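PDB 1H14: endo-1,4-beta-xylanase from Pseudoalteromonas haloplanktis, which degrades xylan as a cold-adapted family 8 glycoside hydrolase, probably cutting internal beta-1,4 linkages within the polysaccharide chain. Local coordinates for residues Ile75-Gln80 with Gly140-Gly145; Phe212-Thr217 with Tyr224-Ala229. The protein carries 1 engineered substitution. All blocks are in the same frame, centred on the assembly; numbering follows the deposited sequence.

Contact 1: Ile75-Gln80 with Gly140-Gly145; sequences IRTEGQ and GPAPNG. Engineered in segment 140-145: Asn144 (natural residue Asp).
Thr77 and Ala142 are joined through one water, which lies 2.8 Å from Thr77 OG1 and accepts the backbone N-H of Ala142 at 2.9 Å from its N. Two helix starts meet here inside the helical barrel of family 8, the (alpha/alpha)6 fold: helix 77-89, entered directly from strand 74-76, and helix 143-160. With chi1 at 56°, Thr77 OG1 sits between its own backbone N and carbonyl carbon, facing the turn before the second helix; the methyl of Ala142 lies 3.9 Å from it. As helix 143-160 begins, the N-H of Gly145 bonds back to the carbonyl of Ala142, N to O 2.7 Å.

One residue further on, Glu78, its chain extended beyond CG, crosses the side chain of Asn144 at a slant, an engineered residue that is Asp in the natural enzyme. Their carboxylate and amide planes stand 75° apart. Both carboxylate oxygens of Glu78 find partners outside the two segments: OE1 forms a salt bridge with Arg284, and OE2 a hydrogen bond with the hydroxyl of Tyr380.

The nearest CA atoms across the contact are those of Glu78 and Gly145, 4.4 Å apart. A side chain on Gly145 would run into Thr77 OG1; without one, its CA comes within 4.0 Å of Thr77 O.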
# COMPACT_ATOMS: atom_id res chain seq x y z
N ILE A 75 8.40 13.45 -5.44
CA ILE A 75 8.95 12.25 -4.85
C ILE A 75 8.19 12.06 -3.53
O ILE A 75 8.07 13.00 -2.72
CB ILE A 75 10.43 12.47 -4.52
CG1 ILE A 75 11.21 12.89 -5.80
CG2 ILE A 75 11.05 11.19 -3.95
CD1 ILE A 75 12.65 13.32 -5.45
N ARG A 76 7.63 10.88 -3.37
CA ARG A 76 6.68 10.63 -2.27
C ARG A 76 7.10 9.51 -1.37
O ARG A 76 7.73 8.53 -1.77
CB ARG A 76 5.32 10.31 -2.90
CG ARG A 76 4.72 11.51 -3.67
CD ARG A 76 3.39 11.22 -4.41
NE ARG A 76 3.09 12.38 -5.22
CZ ARG A 76 1.88 12.95 -5.39
NH1 ARG A 76 0.79 12.27 -5.04
NH2 ARG A 76 1.81 14.03 -6.14
N THR A 77 6.73 9.61 -0.14
CA THR A 77 7.00 8.55 0.81
C THR A 77 6.26 7.25 0.52
O THR A 77 6.80 6.17 0.76
CB THR A 77 6.80 8.98 2.23
OG1 THR A 77 5.47 9.50 2.43
CG2 THR A 77 7.80 10.01 2.69
N GLU A 78 5.05 7.32 0.05
CA GLU A 78 4.35 6.14 -0.35
C GLU A 78 5.11 5.30 -1.36
O GLU A 78 5.41 4.14 -1.19
CB GLU A 78 2.97 6.53 -0.87
CG GLU A 78 2.13 5.74 -1.91
CD GLU A 78 1.00 6.58 -2.60
OE1 GLU A 78 -0.09 6.51 -2.04
OE2 GLU A 78 1.31 7.39 -3.60
N GLY A 79 5.50 5.94 -2.46
CA GLY A 79 6.23 5.18 -3.46
C GLY A 79 7.56 4.67 -3.00
O GLY A 79 7.98 3.59 -3.38
N GLN A 80 8.25 5.50 -2.21
CA GLN A 80 9.55 5.14 -1.71
C GLN A 80 9.47 3.87 -0.84
O GLN A 80 10.26 2.91 -0.97
CB GLN A 80 10.14 6.32 -0.91
CG GLN A 80 11.60 6.23 -0.63
CD GLN A 80 12.50 6.64 -1.77
OE1 GLN A 80 13.79 6.65 -1.64
NE2 GLN A 80 11.95 6.94 -2.86
N GLY A 140 4.49 17.66 5.95
CA GLY A 140 3.49 16.78 6.57
C GLY A 140 3.70 15.34 6.11
O GLY A 140 4.09 15.10 4.97
N PRO A 141 3.30 14.39 6.95
CA PRO A 141 3.46 12.99 6.59
C PRO A 141 2.26 12.41 5.86
O PRO A 141 1.15 12.95 5.84
CB PRO A 141 3.57 12.33 7.96
CG PRO A 141 2.62 13.17 8.81
CD PRO A 141 2.84 14.55 8.33
N ALA A 142 2.54 11.31 5.18
CA ALA A 142 1.52 10.44 4.56
C ALA A 142 1.73 9.11 5.30
O ALA A 142 2.61 8.32 4.94
CB ALA A 142 1.70 10.25 3.07
N PRO A 143 0.94 8.90 6.37
CA PRO A 143 1.29 7.78 7.28
C PRO A 143 1.34 6.40 6.67
O PRO A 143 2.00 5.51 7.29
CB PRO A 143 0.26 7.89 8.41
CG PRO A 143 -0.02 9.35 8.40
CD PRO A 143 -0.07 9.81 6.96
N ASN A 144 0.70 6.14 5.54
CA ASN A 144 0.91 4.87 4.89
C ASN A 144 2.36 4.62 4.48
O ASN A 144 2.82 3.49 4.43
CB ASN A 144 0.03 4.79 3.64
CG ASN A 144 0.08 6.10 2.74
OD1 ASN A 144 -0.04 7.34 3.25
ND2 ASN A 144 0.06 5.87 1.43
N GLY A 145 3.09 5.71 4.27
CA GLY A 145 4.52 5.60 4.00
C GLY A 145 5.29 5.06 5.23
O GLY A 145 6.01 4.12 5.06
O HOH W 1 5.13 10.09 5.11

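Contact 2: Phe212-Thr217 with Tyr224-Ala229; sequences FANNVT and YWRQVA
Phe212 drives the edge of its ring into one face of the Trp225 indole, a T-shaped stack in the hairpin formed by consecutive helices 206-215 and 219-243. The planes stand at 82°, with Phe212 CD2 3.8 Å from Trp225 CE3, over the outer part of the six-membered ring. Beside this edge, Phe212 CB rests above the five-membered ring as a CH-pi contact, 4.1 Å from its centroid, so ring edge and methylene together span the indole. On the opposite face lies Tyr224, and Val216 CG1 approaches Trp225 CD1 obliquely at 4.3 Å.

The next bump is small: the methyl of Ala213 fits the hollow between the base of the Trp225 side chain and the guanidinium of Arg226, with CB 3.8 Å from Trp225 CB and over one guanidinium face. Arg226 leaves its helix with CG anti to the backbone N (chi1 -174°), then bends twice, folding back over this methyl. NH1 thereby reaches Asn214 OD1 at 2.9 Å in a nearly straight bond lying in the guanidinium plane, though tilted from the carbonyl plane of the amide.

Asp210 makes a salt bridge with Arg226 NH2, and Tyr12 bonds the Asn214 amide nitrogen. Replacing Asn214 by an alanine would probably leave Arg226 NH1 without this acceptor and the Tyr12 hydroxyl without its amide mate. The chemistry thus passes from buried aromatic packing to a guanidinium nearer solvent, its charge probably balanced by Asp210 while the neutral amide of Asn214 helps orient it.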
# COMPACT_ATOMS: atom_id res chain seq x y z
N PHE A 212 4.27 -6.46 13.31
CA PHE A 212 4.98 -5.53 14.23
C PHE A 212 5.00 -6.14 15.65
O PHE A 212 6.05 -6.13 16.31
CB PHE A 212 4.36 -4.17 14.23
CG PHE A 212 4.32 -3.40 12.84
CD1 PHE A 212 5.14 -3.72 11.85
CD2 PHE A 212 3.50 -2.31 12.70
CE1 PHE A 212 5.13 -2.96 10.65
CE2 PHE A 212 3.47 -1.58 11.53
CZ PHE A 212 4.28 -1.95 10.49
N ALA A 213 3.86 -6.57 16.14
CA ALA A 213 3.77 -7.06 17.53
C ALA A 213 4.76 -8.23 17.71
O ALA A 213 5.34 -8.37 18.81
CB ALA A 213 2.36 -7.60 17.76
N ASN A 214 4.93 -9.07 16.72
CA ASN A 214 5.78 -10.24 16.82
C ASN A 214 7.28 -9.89 16.70
O ASN A 214 8.12 -10.77 16.81
CB ASN A 214 5.45 -11.29 15.83
CG ASN A 214 4.13 -11.96 16.16
OD1 ASN A 214 3.64 -11.82 17.30
ND2 ASN A 214 3.55 -12.65 15.20
N ASN A 215 7.58 -8.66 16.30
CA ASN A 215 8.94 -8.18 16.03
C ASN A 215 9.49 -7.14 16.96
O ASN A 215 10.57 -6.59 16.74
CB ASN A 215 9.14 -7.84 14.53
CG ASN A 215 9.23 -9.06 13.71
OD1 ASN A 215 10.33 -9.59 13.47
ND2 ASN A 215 8.07 -9.59 13.28
N VAL A 216 8.71 -6.74 17.99
CA VAL A 216 9.22 -5.84 19.03
C VAL A 216 9.64 -6.73 20.22
O VAL A 216 9.17 -7.83 20.33
CB VAL A 216 8.19 -4.76 19.38
CG1 VAL A 216 7.91 -3.89 18.16
CG2 VAL A 216 6.87 -5.41 19.90
N THR A 217 10.36 -6.12 21.16
CA THR A 217 10.91 -6.94 22.27
C THR A 217 10.17 -6.85 23.58
O THR A 217 9.92 -8.02 24.09
CB THR A 217 12.39 -6.69 22.49
OG1 THR A 217 12.63 -5.28 22.48
CG2 THR A 217 13.20 -7.36 21.31
N TYR A 224 0.47 -3.56 22.52
CA TYR A 224 0.03 -2.33 21.77
C TYR A 224 -0.25 -2.69 20.31
O TYR A 224 -1.32 -2.37 19.79
CB TYR A 224 1.12 -1.25 21.85
CG TYR A 224 0.75 0.02 21.06
CD1 TYR A 224 -0.04 0.96 21.59
CD2 TYR A 224 1.15 0.12 19.74
CE1 TYR A 224 -0.44 2.08 20.82
CE2 TYR A 224 0.78 1.20 18.99
CZ TYR A 224 0.05 2.18 19.51
OH TYR A 224 -0.36 3.26 18.75
N TRP A 225 0.68 -3.36 19.65
CA TRP A 225 0.52 -3.59 18.19
C TRP A 225 -0.53 -4.63 17.91
O TRP A 225 -1.22 -4.59 16.89
CB TRP A 225 1.84 -3.88 17.54
CG TRP A 225 2.68 -2.64 17.42
CD1 TRP A 225 3.85 -2.37 18.07
CD2 TRP A 225 2.44 -1.52 16.57
NE1 TRP A 225 4.30 -1.13 17.70
CE2 TRP A 225 3.44 -0.59 16.78
CE3 TRP A 225 1.45 -1.21 15.68
CZ2 TRP A 225 3.47 0.64 16.13
CZ3 TRP A 225 1.46 0.02 15.06
CH2 TRP A 225 2.46 0.92 15.27
N ARG A 226 -0.72 -5.64 18.81
CA ARG A 226 -1.80 -6.59 18.59
C ARG A 226 -3.09 -5.90 18.75
O ARG A 226 -4.05 -6.23 18.01
CB ARG A 226 -1.68 -7.68 19.65
CG ARG A 226 -2.62 -8.85 19.52
CD ARG A 226 -2.14 -9.89 18.43
NE ARG A 226 -0.90 -10.54 18.85
CZ ARG A 226 0.16 -10.77 18.10
NH1 ARG A 226 1.18 -11.34 18.69
NH2 ARG A 226 0.21 -10.41 16.78
N GLN A 227 -3.26 -4.97 19.66
CA GLN A 227 -4.47 -4.18 19.83
C GLN A 227 -4.73 -3.31 18.55
O GLN A 227 -5.89 -3.16 18.13
CB GLN A 227 -4.37 -3.32 21.03
CG GLN A 227 -4.45 -4.13 22.36
CD GLN A 227 -3.73 -3.44 23.51
OE1 GLN A 227 -3.56 -2.24 23.53
NE2 GLN A 227 -3.45 -4.26 24.55
N VAL A 228 -3.69 -2.69 18.02
CA VAL A 228 -3.81 -1.94 16.76
C VAL A 228 -4.38 -2.88 15.71
O VAL A 228 -5.25 -2.50 14.93
CB VAL A 228 -2.52 -1.33 16.38
CG1 VAL A 228 -2.55 -0.68 14.97
CG2 VAL A 228 -2.07 -0.23 17.33
N ALA A 229 -3.86 -4.09 15.60
CA ALA A 229 -4.33 -5.02 14.59
C ALA A 229 -5.81 -5.33 14.74
O ALA A 229 -6.58 -5.28 13.78
CB ALA A 229 -3.53 -6.27 14.61

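The two contacts lie in series along the chain, their centres about 22 Å apart and their nearest atoms about 8 Å apart, without touching. Contact 1 is the deeper, centred about 10 Å from the centre of the chain, and brings together helix starts distant in sequence; contact 2, at about 19 Å, closes a local hairpin of successive helices, partly at the surface. Helix 143-160 connects them: it begins in contact 1, and further along its Ala150, Phe151 and Leu154 pack on Phe212 of contact 2. Buried polarity, with a bridging water, marks the inner site, whereas aromatic stacking and a direct side-chain hydrogen bond hold the outer one.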